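Glycosyl hydrolase (Streptomyces cattleya, PDB 7LR8) probably hydrolyses the beta-1,4 linkage of the Man-GlcNAc disaccharide from N-glycan cores, as a family GH5 subfamily 18 glycosidase. Local coordinates at residues 210-215 / 254-259; 221-226 / 248-253; 244-249 / 290-295; 357-362 / 395-400. The protein carries 1 engineered substitution. All coordinates share one frame; numbering follows the deposited sequence.

Contact 1 of 4, residues 210-215 / 254-259; sequences TPAHSA and KAWARE
Pro211 and Trp256 lie side by side with their side chains pointing the same way, and the pyrrolidine rests on the indole. The touching atom is Pro211 CB, which stands 3.4 Å from the centroid of the five-membered ring of Trp256 and only 18° off the ring normal, a CH-pi contact over the face. Its nearest ring atom is Trp256 CE2, at 3.3 Å from Pro211 CB, while CG of the proline leans outward over CZ2. In Trp256, chi1 -76° sets CG anti to the carbonyl carbon, and chi2 near -91° turns the ring so that its face meets Pro211. One turn further along helix 211-216, Ala215 closes the base of the tryptophan: Ala215 CB is 3.6 Å from Trp256 CB. No direct hydrogen bond crosses; instead a water donates to Ala215 O and accepts from Arg258 N. The helix start is fixed separately by Thr210, the N-cap, whose OG1 accepts from His213 N at 3.1 Å. An alanine in place of Trp256 would probably leave Pro211 without its aromatic partner and open a gap beside the first turn of the helix. Trp256 also touches Val364 and Leu400, the latter on strand 397-400, and Trp202 of helix 200-203 packs on Pro211. The indole thus lies between helix 211-216 and the small C-terminal sheet, in the loop that runs from helix 240-253 to strand 264-269.

Contact 2 of 4, residues 221-226 / 248-253; sequences TAVHSW and YLVELA. With BMA (beta-D-mannopyranose), chain D; NAG (2-acetamido-2-deoxy-beta-D-glucopyranose), chain C.
Val223 and Leu249 meet at the middle of the contact, where strand 221-225 runs under helix 240-253. The axes of the two short segments approach to 8.7 Å at 150°, a near-antiparallel packing of strand and helix. Packing is tightest at two places: Thr221 CG2 lies 3.7 Å from Ala253 CB, and Leu249 CD1 lies 3.5 Å from His224 O. Val223, which lies between them, is held more loosely, its CB 4.1 Å from Leu249 CB and its CG2 4.3 Å from Val250 CG2. Its CG1, anti to the carbonyl carbon (chi1 -66°), is turned to Ala253 CB. The hydroxyl side of Thr221 is hydrated: a water touches Thr221 OG1 and donates to Ala253 O, while that hydroxyl is also hydrogen-bonded to Arg262 NE. On the other side of the strand Trp226 turns from the helix to the sugars. BMA O5 sits over one indole face, offset toward the rim, and Trp226 CD1 comes within 3.2 Å of NAG C6. Trp226 NE1 is hydrogen-bonded to Glu268 OE1, which limits rotation of the indole, and the Phe228 ring lies against it. An alanine here would probably strip the mannose of its aromatic platform and leave Glu268 OE1 without that N-H. The sixth barrel strand thus packs under the helix that follows it, with the sugar site at the C-terminal ends of the strands, as is general for (beta/alpha)8 glycosidases such as GH5.

Contact 3 of 4, residues 244-249 / 290-295; sequences QHAAYL and DAVLDC
Ala247 and Val292 bring the two backbones together, with CA atoms only 4.5 Å apart, a distance that small side chains make possible. In the first shell Val292 CG2 reaches between two residues of the other helix, touching Ala246 CB at 3.5 Å and Ala247 N at 3.6 Å. The first torsion of Val292 (chi1 171°) puts CG1 anti to the backbone N, and CG2, the other branch, is the one that makes these contacts. Ala247 CB is met from two directions: Ala291 O lies 3.6 Å away, and Cys295 SG approaches to 3.7 Å. The sulfur belongs to the loop just after helix 281-293, so the contact extends past the helix end. At the other end the amide of Gln244 lies against Ala291, with OE1 at 3.4 Å from Ala291 CB and the amide carbon and nitrogen scarcely farther. A bend at chi2 (-82°) folds the glutamine chain back to this position.

A second shell sets these groups in place. A water donates to both Gln244 OE1 and Ala291 O, tying the side-chain amide to the backbone of the neighbouring helix, while Met387 and Thr390 of helix 381-391 touch the glutamine. Cys295 is flanked by Val250 and Arg356, and its N is bonded to Val292 O. Ala246 also packs on Ser225 of the barrel strand behind it. No hydrogen bond passes directly between the segments; methyl groups, one sulfur, the Ala291 carbonyl and the Gln244 amide make the close contacts, so cohesion here rests chiefly on van der Waals fit, with a single water bridge between the segments.

Contact 4 of 4, residues 357-362 / 395-400; sequences TTALVV and RPTTVL
Ala359 and Thr397 face each other as a parallel bridge pair, Ala359 CB to Thr397 CG2 at 3.7 Å. The threonine's OG1 is anti to its backbone N (chi1 -173°), which places the methyl CG2 between N and carbonyl carbon, against Ala359; the hydroxyl is hydrogen-bonded to Glu251 OE1 on helix 240-253. Val399 presents CG1 to the same alanine, again at 3.7 Å from Ala359 CB, because its first torsion (chi1 64°) sets that branch between N and carbonyl carbon. On the opposite face Val362 and Thr398 cross obliquely, Val362 CG2 lying 3.7 Å from Thr398 CB, while Thr398 OG1 is hydrogen-bonded to Glu251 O. Four backbone hydrogen bonds hold strands 358-362 and 397-400, including Leu360 N to Thr397 O at 2.9 Å and Val362 N to Val399 O at 2.8 Å. A water accepts from Thr358 N and donates to Arg395 O, extending the link ahead of the first bridge. The strands are joined through helix 381-391 as a beta-alpha-beta unit, and Leu360 and Pro396 both touch Phe386 of that helix. Chemically, regular backbone bonding fixes the register, methyl groups fill both faces, and the two threonine hydroxyls direct their polarity to helix 240-253.

In the fold
Contacts 1, 2 and 3 gather round helix 240-253 of the barrel. Contact 2 sets its C-terminal half on strand 221-225, the sixth strand of the barrel; contact 3, 9 Å away centre to centre and sharing Tyr248 and Leu249, joins it to helix 281-293. Contact 1 lies just beyond the helix end, its centre 11 Å from that of contact 2, which is nested within its loop along the chain. Contact 4 follows in sequence and belongs to the separate three-stranded sheet, about 14 Å from each, centre to centre. Its strand 397-400 meets the barrel through Glu251, Trp256 and the Asp294-Arg395 salt bridge, docking the small sheet on the barrel's outer surface by polar and apolar contacts. Only contact 2 reaches the sugar pocket.

Contact 1 of 4, residues 210-215 / 254-259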
loop_
_atom_site.group_PDB
_atom_site.type_symbol
_atom_site.label_atom_id
_atom_site.label_comp_id
_atom_site.label_asym_id
_atom_site.label_seq_id
_atom_site.Cartn_x
_atom_site.Cartn_y
_atom_site.Cartn_z
ATOM N N THR B 210 -7.552 -1.443 25.543
ATOM C CA THR B 210 -7.438 -1.852 26.934
ATOM C C THR B 210 -7.931 -3.278 27.152
ATOM O O THR B 210 -8.607 -3.858 26.293
ATOM C CB THR B 210 -8.241 -0.907 27.838
ATOM O OG1 THR B 210 -9.644 -1.064 27.568
ATOM C CG2 THR B 210 -7.831 0.553 27.603
ATOM N N PRO B 211 -7.599 -3.883 28.298
ATOM C CA PRO B 211 -8.222 -5.175 28.628
ATOM C C PRO B 211 -9.736 -5.094 28.676
ATOM O O PRO B 211 -10.426 -6.032 28.262
ATOM C CB PRO B 211 -7.633 -5.507 30.003
ATOM C CG PRO B 211 -6.342 -4.728 30.074
ATOM C CD PRO B 211 -6.607 -3.464 29.308
ATOM N N ALA B 212 -10.276 -3.984 29.169
ATOM C CA ALA B 212 -11.725 -3.828 29.206
ATOM C C ALA B 212 -12.328 -3.862 27.802
ATOM O O ALA B 212 -13.390 -4.466 27.595
ATOM C CB ALA B 212 -12.088 -2.529 29.922
ATOM N N HIS B 213 -11.673 -3.219 26.822
ATOM C CA HIS B 213 -12.181 -3.268 25.450
ATOM C C HIS B 213 -12.262 -4.706 24.950
ATOM O O HIS B 213 -13.252 -5.097 24.317
ATOM C CB HIS B 213 -11.294 -2.468 24.492
ATOM C CG HIS B 213 -11.232 -0.993 24.756
ATOM N ND1 HIS B 213 -10.112 -0.247 24.459
ATOM C CD2 HIS B 213 -12.152 -0.117 25.227
ATOM C CE1 HIS B 213 -10.331 1.018 24.766
ATOM N NE2 HIS B 213 -11.562 1.126 25.231
ATOM N N SER B 214 -11.215 -5.498 25.199
ATOM C CA SER B 214 -11.173 -6.862 24.678
ATOM C C SER B 214 -12.226 -7.751 25.336
ATOM O O SER B 214 -12.821 -8.615 24.679
ATOM C CB SER B 214 -9.779 -7.455 24.882
ATOM O OG SER B 214 -8.859 -6.903 23.949
ATOM N N ALA B 215 -12.471 -7.555 26.629
ATOM C CA ALA B 215 -13.361 -8.417 27.393
ATOM C C ALA B 215 -14.789 -7.891 27.484
ATOM O O ALA B 215 -15.674 -8.621 27.946
ATOM C CB ALA B 215 -12.800 -8.626 28.810
ATOM N N LYS B 254 -10.229 -13.193 31.508
ATOM C CA LYS B 254 -11.470 -13.361 32.246
ATOM C C LYS B 254 -11.662 -12.310 33.335
ATOM O O LYS B 254 -12.807 -12.040 33.714
ATOM C CB LYS B 254 -11.519 -14.761 32.862
ATOM C CG LYS B 254 -11.642 -15.873 31.823
ATOM C CD LYS B 254 -11.623 -17.252 32.451
ATOM C CE LYS B 254 -11.805 -18.317 31.375
ATOM N NZ LYS B 254 -11.718 -19.678 31.938
ATOM N N ALA B 255 -10.580 -11.719 33.858
ATOM C CA ALA B 255 -10.742 -10.794 34.979
ATOM C C ALA B 255 -11.630 -9.609 34.621
ATOM O O ALA B 255 -12.329 -9.082 35.493
ATOM C CB ALA B 255 -9.381 -10.298 35.466
ATOM N N TRP B 256 -11.621 -9.187 33.357
ATOM C CA TRP B 256 -12.317 -7.982 32.919
ATOM C C TRP B 256 -13.700 -8.253 32.344
ATOM O O TRP B 256 -14.399 -7.301 31.980
ATOM C CB TRP B 256 -11.476 -7.228 31.875
ATOM C CG TRP B 256 -10.315 -6.479 32.461
ATOM C CD1 TRP B 256 -10.303 -5.182 32.888
ATOM C CD2 TRP B 256 -8.995 -6.989 32.688
ATOM N NE1 TRP B 256 -9.057 -4.853 33.368
ATOM C CE2 TRP B 256 -8.238 -5.951 33.265
ATOM C CE3 TRP B 256 -8.381 -8.232 32.470
ATOM C CZ2 TRP B 256 -6.894 -6.105 33.609
ATOM C CZ3 TRP B 256 -7.047 -8.386 32.816
ATOM C CH2 TRP B 256 -6.318 -7.327 33.377
ATOM N N ALA B 257 -14.118 -9.513 32.251
ATOM C CA ALA B 257 -15.428 -9.817 31.687
ATOM C C ALA B 257 -16.540 -9.426 32.650
ATOM O O ALA B 257 -16.432 -9.613 33.867
ATOM C CB ALA B 257 -15.537 -11.309 31.354
ATOM N N ARG B 258 -17.633 -8.890 32.095
ATOM C CA ARG B 258 -18.833 -8.671 32.889
ATOM C C ARG B 258 -19.649 -9.949 33.032
ATOM O O ARG B 258 -20.259 -10.173 34.081
ATOM C CB ARG B 258 -19.686 -7.554 32.269
ATOM N N GLU B 259 -19.651 -10.823 31.999
ATOM C CA GLU B 259 -20.366 -12.092 32.119
ATOM C C GLU B 259 -19.443 -13.157 32.700
ATOM O O GLU B 259 -18.305 -13.298 32.238
ATOM C CB GLU B 259 -20.892 -12.560 30.767
HETATM O O HOH W 1 -18.054 -8.751 29.215
#

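Contact 2 of 4, residues 221-226 / 248-253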
loop_
_atom_site.group_PDB
_atom_site.type_symbol
_atom_site.label_atom_id
_atom_site.label_comp_id
_atom_site.label_asym_id
_atom_site.label_seq_id
_atom_site.Cartn_x
_atom_site.Cartn_y
_atom_site.Cartn_z
ATOM N N THR B 221 -13.899 -12.829 24.002
ATOM C CA THR B 221 -12.572 -12.232 24.125
ATOM C C THR B 221 -11.587 -13.027 23.281
ATOM O O THR B 221 -11.498 -14.252 23.419
ATOM C CB THR B 221 -12.098 -12.217 25.579
ATOM O OG1 THR B 221 -13.081 -11.586 26.401
ATOM C CG2 THR B 221 -10.779 -11.469 25.704
ATOM N N ALA B 222 -10.841 -12.342 22.419
ATOM C CA ALA B 222 -9.823 -12.997 21.614
ATOM C C ALA B 222 -8.449 -12.687 22.189
ATOM O O ALA B 222 -8.144 -11.526 22.476
ATOM C CB ALA B 222 -9.906 -12.553 20.154
ATOM N N VAL B 223 -7.638 -13.720 22.383
ATOM C CA VAL B 223 -6.249 -13.544 22.796
ATOM C C VAL B 223 -5.344 -14.222 21.777
ATOM O O VAL B 223 -5.693 -15.255 21.186
ATOM C CB VAL B 223 -5.977 -14.096 24.215
ATOM C CG1 VAL B 223 -6.739 -13.273 25.257
ATOM C CG2 VAL B 223 -6.357 -15.560 24.302
ATOM N N HIS B 224 -4.171 -13.618 21.571
ATOM C CA HIS B 224 -3.150 -14.116 20.656
ATOM C C HIS B 224 -1.879 -14.342 21.469
ATOM O O HIS B 224 -1.299 -13.377 21.980
ATOM C CB HIS B 224 -2.876 -13.109 19.535
ATOM C CG HIS B 224 -4.064 -12.792 18.677
ATOM N ND1 HIS B 224 -4.131 -11.646 17.910
ATOM C CD2 HIS B 224 -5.218 -13.466 18.448
ATOM C CE1 HIS B 224 -5.272 -11.629 17.244
ATOM N NE2 HIS B 224 -5.956 -12.716 17.560
ATOM N N SER B 225 -1.440 -15.605 21.582
ATOM C CA SER B 225 -0.363 -15.971 22.506
ATOM C C SER B 225 0.943 -16.215 21.752
ATOM O O SER B 225 1.060 -17.188 20.997
ATOM C CB SER B 225 -0.741 -17.210 23.306
ATOM O OG SER B 225 0.320 -17.533 24.190
ATOM N N TRP B 226 1.939 -15.367 22.005
ATOM C CA TRP B 226 3.199 -15.398 21.261
ATOM C C TRP B 226 4.358 -15.252 22.231
ATOM O O TRP B 226 4.611 -14.152 22.740
ATOM C CB TRP B 226 3.224 -14.296 20.199
ATOM C CG TRP B 226 2.299 -14.615 19.088
ATOM C CD1 TRP B 226 1.070 -14.062 18.849
ATOM C CD2 TRP B 226 2.508 -15.593 18.074
ATOM N NE1 TRP B 226 0.510 -14.628 17.725
ATOM C CE2 TRP B 226 1.364 -15.592 17.248
ATOM C CE3 TRP B 226 3.536 -16.497 17.803
ATOM C CZ2 TRP B 226 1.248 -16.430 16.140
ATOM C CZ3 TRP B 226 3.418 -17.337 16.700
ATOM C CH2 TRP B 226 2.283 -17.306 15.892
ATOM N N TYR B 248 -2.346 -18.699 30.434
ATOM C CA TYR B 248 -2.315 -17.464 31.213
ATOM C C TYR B 248 -3.168 -16.373 30.577
ATOM O O TYR B 248 -3.939 -15.692 31.263
ATOM C CB TYR B 248 -0.884 -16.974 31.339
ATOM C CG TYR B 248 -0.748 -15.589 31.931
ATOM C CD1 TYR B 248 -1.269 -15.296 33.183
ATOM C CD2 TYR B 248 -0.047 -14.599 31.265
ATOM C CE1 TYR B 248 -1.124 -14.034 33.744
ATOM C CE2 TYR B 248 0.113 -13.341 31.820
ATOM C CZ TYR B 248 -0.424 -13.066 33.055
ATOM O OH TYR B 248 -0.260 -11.813 33.607
ATOM N N LEU B 249 -2.993 -16.138 29.277
ATOM C CA LEU B 249 -3.772 -15.079 28.640
ATOM C C LEU B 249 -5.260 -15.386 28.726
ATOM O O LEU B 249 -6.081 -14.478 28.920
ATOM C CB LEU B 249 -3.341 -14.892 27.185
ATOM C CG LEU B 249 -2.054 -14.119 26.906
ATOM C CD1 LEU B 249 -1.899 -13.955 25.401
ATOM C CD2 LEU B 249 -2.054 -12.763 27.611
ATOM N N VAL B 250 -5.624 -16.665 28.596
ATOM C CA VAL B 250 -7.025 -17.067 28.699
ATOM C C VAL B 250 -7.582 -16.688 30.064
ATOM O O VAL B 250 -8.634 -16.047 30.168
ATOM C CB VAL B 250 -7.168 -18.578 28.428
ATOM C CG1 VAL B 250 -8.541 -19.106 28.888
ATOM C CG2 VAL B 250 -6.930 -18.885 26.952
ATOM N N GLU B 251 -6.882 -17.077 31.134
ATOM C CA GLU B 251 -7.402 -16.822 32.473
ATOM C C GLU B 251 -7.274 -15.350 32.852
ATOM O O GLU B 251 -8.096 -14.839 33.619
ATOM C CB GLU B 251 -6.695 -17.713 33.497
ATOM C CG GLU B 251 -7.014 -19.185 33.316
ATOM C CD GLU B 251 -8.500 -19.454 33.362
ATOM O OE1 GLU B 251 -9.156 -18.966 34.310
ATOM O OE2 GLU B 251 -9.011 -20.154 32.455
ATOM N N LEU B 252 -6.251 -14.663 32.335
ATOM C CA LEU B 252 -6.111 -13.237 32.603
ATOM C C LEU B 252 -7.265 -12.457 31.995
ATOM O O LEU B 252 -7.832 -11.566 32.640
ATOM C CB LEU B 252 -4.780 -12.728 32.044
ATOM C CG LEU B 252 -4.482 -11.233 32.182
ATOM C CD1 LEU B 252 -4.388 -10.859 33.650
ATOM C CD2 LEU B 252 -3.193 -10.872 31.458
ATOM N N ALA B 253 -7.625 -12.788 30.753
ATOM C CA ALA B 253 -8.656 -12.041 30.040
ATOM C C ALA B 253 -9.997 -12.115 30.763
ATOM O O ALA B 253 -10.809 -11.184 30.671
ATOM C CB ALA B 253 -8.781 -12.572 28.611
HETATM C C1 BMA D . 0.768 -12.104 14.943
HETATM C C2 BMA D . -0.074 -12.453 13.674
HETATM C C3 BMA D . 0.791 -12.256 12.445
HETATM C C4 BMA D . 2.215 -12.930 12.656
HETATM C C5 BMA D . 2.249 -13.789 13.952
HETATM C C6 BMA D . 3.612 -14.371 14.255
HETATM O O2 BMA D . -1.230 -11.638 13.566
HETATM O O3 BMA D . 0.869 -10.852 12.093
HETATM O O4 BMA D . 2.480 -13.744 11.547
HETATM O O5 BMA D . 1.920 -12.966 15.087
HETATM O O6 BMA D . 4.523 -13.260 14.437
HETATM C C1 NAG C . 4.093 -8.378 16.781
HETATM C C2 NAG C . 4.244 -8.576 15.273
HETATM C C3 NAG C . 2.937 -9.108 14.668
HETATM C C4 NAG C . 2.433 -10.334 15.428
HETATM C C5 NAG C . 2.341 -9.976 16.913
HETATM C C6 NAG C . 1.892 -11.097 17.817
HETATM C C7 NAG C . 5.654 -7.205 13.786
HETATM C C8 NAG C . 5.906 -5.822 13.252
HETATM N N2 NAG C . 4.631 -7.324 14.641
HETATM O O1 NAG C . 5.326 -8.022 17.312
HETATM O O3 NAG C . 3.128 -9.421 13.295
HETATM O O4 NAG C . 1.163 -10.700 14.889
HETATM O O5 NAG C . 3.638 -9.583 17.379
HETATM O O6 NAG C . 1.686 -10.624 19.142
HETATM O O7 NAG C . 6.340 -8.170 13.450
HETATM O O HOH W 2 -12.884 -12.082 28.949
#

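Contact 3 of 4, residues 244-249 / 290-295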
loop_
_atom_site.group_PDB
_atom_site.type_symbol
_atom_site.label_atom_id
_atom_site.label_comp_id
_atom_site.label_asym_id
_atom_site.label_seq_id
_atom_site.Cartn_x
_atom_site.Cartn_y
_atom_site.Cartn_z
ATOM N N GLN B 244 2.850 -22.344 29.497
ATOM C CA GLN B 244 1.574 -21.942 30.060
ATOM C C GLN B 244 1.148 -20.554 29.602
ATOM O O GLN B 244 0.127 -20.041 30.071
ATOM C CB GLN B 244 1.654 -21.994 31.592
ATOM C CG GLN B 244 1.807 -23.413 32.181
ATOM C CD GLN B 244 0.475 -24.134 32.281
ATOM O OE1 GLN B 244 -0.587 -23.510 32.235
ATOM N NE2 GLN B 244 0.527 -25.448 32.436
ATOM N N HIS B 245 1.905 -19.928 28.699
ATOM C CA HIS B 245 1.614 -18.540 28.370
ATOM C C HIS B 245 0.217 -18.386 27.780
ATOM O O HIS B 245 -0.498 -17.430 28.102
ATOM C CB HIS B 245 2.679 -17.987 27.419
ATOM C CG HIS B 245 2.479 -16.539 27.090
ATOM N ND1 HIS B 245 1.651 -16.110 26.069
ATOM C CD2 HIS B 245 2.950 -15.421 27.690
ATOM C CE1 HIS B 245 1.648 -14.789 26.040
ATOM N NE2 HIS B 245 2.416 -14.346 27.019
ATOM N N ALA B 246 -0.201 -19.317 26.926
ATOM C CA ALA B 246 -1.516 -19.175 26.308
ATOM C C ALA B 246 -2.638 -19.382 27.325
ATOM O O ALA B 246 -3.640 -18.656 27.303
ATOM C CB ALA B 246 -1.652 -20.142 25.133
ATOM N N ALA B 247 -2.496 -20.371 28.221
ATOM C CA ALA B 247 -3.469 -20.544 29.298
ATOM C C ALA B 247 -3.502 -19.321 30.207
ATOM O O ALA B 247 -4.560 -18.937 30.714
ATOM C CB ALA B 247 -3.141 -21.806 30.108
ATOM N N TYR B 248 -2.346 -18.699 30.434
ATOM C CA TYR B 248 -2.315 -17.464 31.213
ATOM C C TYR B 248 -3.168 -16.373 30.577
ATOM O O TYR B 248 -3.939 -15.692 31.263
ATOM C CB TYR B 248 -0.884 -16.974 31.339
ATOM C CG TYR B 248 -0.748 -15.589 31.931
ATOM C CD1 TYR B 248 -1.269 -15.296 33.183
ATOM C CD2 TYR B 248 -0.047 -14.599 31.265
ATOM C CE1 TYR B 248 -1.124 -14.034 33.744
ATOM C CE2 TYR B 248 0.113 -13.341 31.820
ATOM C CZ TYR B 248 -0.424 -13.066 33.055
ATOM O OH TYR B 248 -0.260 -11.813 33.607
ATOM N N LEU B 249 -2.993 -16.138 29.277
ATOM C CA LEU B 249 -3.772 -15.079 28.640
ATOM C C LEU B 249 -5.260 -15.386 28.726
ATOM O O LEU B 249 -6.081 -14.478 28.920
ATOM C CB LEU B 249 -3.341 -14.892 27.185
ATOM C CG LEU B 249 -2.054 -14.119 26.906
ATOM C CD1 LEU B 249 -1.899 -13.955 25.401
ATOM C CD2 LEU B 249 -2.054 -12.763 27.611
ATOM N N ASP B 290 -2.479 -28.743 25.961
ATOM C CA ASP B 290 -2.908 -29.359 27.215
ATOM C C ASP B 290 -3.150 -28.299 28.285
ATOM O O ASP B 290 -4.131 -28.371 29.032
ATOM C CB ASP B 290 -1.875 -30.366 27.725
ATOM C CG ASP B 290 -1.853 -31.657 26.927
ATOM O OD1 ASP B 290 -2.862 -31.997 26.281
ATOM O OD2 ASP B 290 -0.811 -32.347 26.963
ATOM N N ALA B 291 -2.264 -27.304 28.372
ATOM C CA ALA B 291 -2.442 -26.264 29.378
ATOM C C ALA B 291 -3.694 -25.434 29.100
ATOM O O ALA B 291 -4.446 -25.107 30.024
ATOM C CB ALA B 291 -1.202 -25.366 29.428
ATOM N N VAL B 292 -3.952 -25.115 27.835
ATOM C CA VAL B 292 -5.120 -24.300 27.510
ATOM C C VAL B 292 -6.403 -25.090 27.729
ATOM O O VAL B 292 -7.387 -24.570 28.271
ATOM C CB VAL B 292 -5.018 -23.772 26.072
ATOM C CG1 VAL B 292 -6.337 -23.116 25.667
ATOM C CG2 VAL B 292 -3.891 -22.765 25.972
ATOM N N LEU B 293 -6.414 -26.361 27.330
ATOM C CA LEU B 293 -7.626 -27.156 27.493
ATOM C C LEU B 293 -7.916 -27.506 28.951
ATOM O O LEU B 293 -8.989 -28.049 29.236
ATOM C CB LEU B 293 -7.531 -28.433 26.645
ATOM C CG LEU B 293 -7.541 -28.251 25.120
ATOM C CD1 LEU B 293 -7.537 -29.609 24.428
ATOM C CD2 LEU B 293 -8.723 -27.422 24.656
ATOM N N ASP B 294 -7.000 -27.211 29.874
ATOM C CA ASP B 294 -7.283 -27.261 31.305
ATOM C C ASP B 294 -7.945 -25.973 31.814
ATOM O O ASP B 294 -8.107 -25.805 33.027
ATOM C CB ASP B 294 -5.989 -27.540 32.079
ATOM C CG ASP B 294 -6.236 -27.998 33.502
ATOM O OD1 ASP B 294 -7.128 -28.855 33.720
ATOM O OD2 ASP B 294 -5.519 -27.503 34.403
ATOM N N CYS B 295 -8.307 -25.066 30.917
ATOM C CA CYS B 295 -9.008 -23.831 31.236
ATOM C C CYS B 295 -10.447 -23.942 30.776
ATOM O O CYS B 295 -10.677 -24.325 29.621
ATOM C CB CYS B 295 -8.353 -22.639 30.539
ATOM S SG CYS B 295 -6.679 -22.298 31.070
HETATM O O HOH W 3 -3.261 -24.613 32.488
#

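Contact 4 of 4, residues 357-362 / 395-400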
loop_
_atom_site.group_PDB
_atom_site.type_symbol
_atom_site.label_atom_id
_atom_site.label_comp_id
_atom_site.label_asym_id
_atom_site.label_seq_id
_atom_site.Cartn_x
_atom_site.Cartn_y
_atom_site.Cartn_z
ATOM N N THR B 357 -11.193 -22.572 41.129
ATOM C CA THR B 357 -11.754 -21.913 42.300
ATOM C C THR B 357 -10.774 -20.986 43.008
ATOM O O THR B 357 -11.186 -20.278 43.932
ATOM C CB THR B 357 -12.258 -22.962 43.298
ATOM O OG1 THR B 357 -13.194 -22.357 44.193
ATOM C CG2 THR B 357 -11.080 -23.547 44.101
ATOM N N THR B 358 -9.496 -20.992 42.623
ATOM C CA THR B 358 -8.477 -20.123 43.203
ATOM C C THR B 358 -8.150 -19.001 42.224
ATOM O O THR B 358 -7.786 -19.264 41.072
ATOM C CB THR B 358 -7.202 -20.906 43.531
ATOM O OG1 THR B 358 -7.494 -21.948 44.478
ATOM C CG2 THR B 358 -6.143 -19.972 44.112
ATOM N N ALA B 359 -8.260 -17.754 42.684
ATOM C CA ALA B 359 -8.087 -16.590 41.823
ATOM C C ALA B 359 -6.938 -15.718 42.317
ATOM O O ALA B 359 -6.833 -15.435 43.516
ATOM C CB ALA B 359 -9.372 -15.767 41.748
ATOM N N LEU B 360 -6.080 -15.305 41.390
ATOM C CA LEU B 360 -4.998 -14.373 41.682
ATOM C C LEU B 360 -5.497 -12.950 41.461
ATOM O O LEU B 360 -6.132 -12.664 40.441
ATOM C CB LEU B 360 -3.793 -14.657 40.784
ATOM C CG LEU B 360 -2.646 -13.646 40.780
ATOM C CD1 LEU B 360 -1.881 -13.725 42.093
ATOM C CD2 LEU B 360 -1.720 -13.890 39.596
ATOM N N VAL B 361 -5.203 -12.059 42.411
ATOM C CA VAL B 361 -5.665 -10.675 42.301
ATOM C C VAL B 361 -4.845 -9.934 41.256
ATOM O O VAL B 361 -3.608 -9.927 41.302
ATOM C CB VAL B 361 -5.585 -9.965 43.660
ATOM C CG1 VAL B 361 -5.980 -8.491 43.504
ATOM C CG2 VAL B 361 -6.469 -10.665 44.680
ATOM N N VAL B 362 -5.530 -9.274 40.324
ATOM C CA VAL B 362 -4.887 -8.472 39.287
ATOM C C VAL B 362 -5.212 -7.009 39.550
ATOM O O VAL B 362 -6.375 -6.596 39.458
ATOM C CB VAL B 362 -5.342 -8.893 37.884
ATOM C CG1 VAL B 362 -4.729 -7.986 36.828
ATOM C CG2 VAL B 362 -4.972 -10.350 37.636
ATOM N N ARG B 395 -3.938 -24.340 39.605
ATOM C CA ARG B 395 -4.831 -24.050 38.488
ATOM C C ARG B 395 -5.512 -22.682 38.645
ATOM O O ARG B 395 -6.739 -22.596 38.707
ATOM C CB ARG B 395 -5.869 -25.156 38.335
ATOM C CG ARG B 395 -5.272 -26.583 38.291
ATOM C CD ARG B 395 -6.342 -27.673 37.987
ATOM N NE ARG B 395 -7.092 -27.319 36.784
ATOM C CZ ARG B 395 -8.357 -26.902 36.779
ATOM N NH1 ARG B 395 -9.033 -26.825 37.916
ATOM N NH2 ARG B 395 -8.943 -26.567 35.632
ATOM N N PRO B 396 -4.734 -21.603 38.718
ATOM C CA PRO B 396 -5.323 -20.296 39.045
ATOM C C PRO B 396 -6.159 -19.725 37.908
ATOM O O PRO B 396 -5.864 -19.923 36.726
ATOM C CB PRO B 396 -4.096 -19.417 39.309
ATOM C CG PRO B 396 -3.021 -20.017 38.430
ATOM C CD PRO B 396 -3.280 -21.523 38.502
ATOM N N THR B 397 -7.221 -19.004 38.290
ATOM C CA THR B 397 -7.816 -17.992 37.430
ATOM C C THR B 397 -7.367 -16.628 37.947
ATOM O O THR B 397 -6.474 -16.533 38.797
ATOM C CB THR B 397 -9.348 -18.113 37.372
ATOM O OG1 THR B 397 -9.860 -17.208 36.379
ATOM C CG2 THR B 397 -9.992 -17.797 38.719
ATOM N N THR B 398 -7.977 -15.554 37.435
ATOM C CA THR B 398 -7.660 -14.203 37.884
ATOM C C THR B 398 -8.938 -13.464 38.264
ATOM O O THR B 398 -10.043 -13.814 37.829
ATOM C CB THR B 398 -6.882 -13.395 36.820
ATOM O OG1 THR B 398 -7.697 -13.157 35.656
ATOM C CG2 THR B 398 -5.617 -14.133 36.406
ATOM N N VAL B 399 -8.774 -12.443 39.102
ATOM C CA VAL B 399 -9.882 -11.589 39.524
ATOM C C VAL B 399 -9.345 -10.174 39.696
ATOM O O VAL B 399 -8.230 -9.979 40.190
ATOM C CB VAL B 399 -10.544 -12.118 40.819
ATOM C CG1 VAL B 399 -9.576 -12.075 41.995
ATOM C CG2 VAL B 399 -11.819 -11.324 41.139
ATOM N N LEU B 400 -10.129 -9.184 39.263
ATOM C CA LEU B 400 -9.719 -7.793 39.406
ATOM C C LEU B 400 -9.733 -7.362 40.868
ATOM O O LEU B 400 -10.560 -7.813 41.668
ATOM C CB LEU B 400 -10.637 -6.874 38.600
ATOM C CG LEU B 400 -10.432 -6.816 37.091
ATOM C CD1 LEU B 400 -11.381 -5.772 36.509
ATOM C CD2 LEU B 400 -8.981 -6.477 36.759
HETATM O O HOH W 4 -8.335 -23.084 40.935
#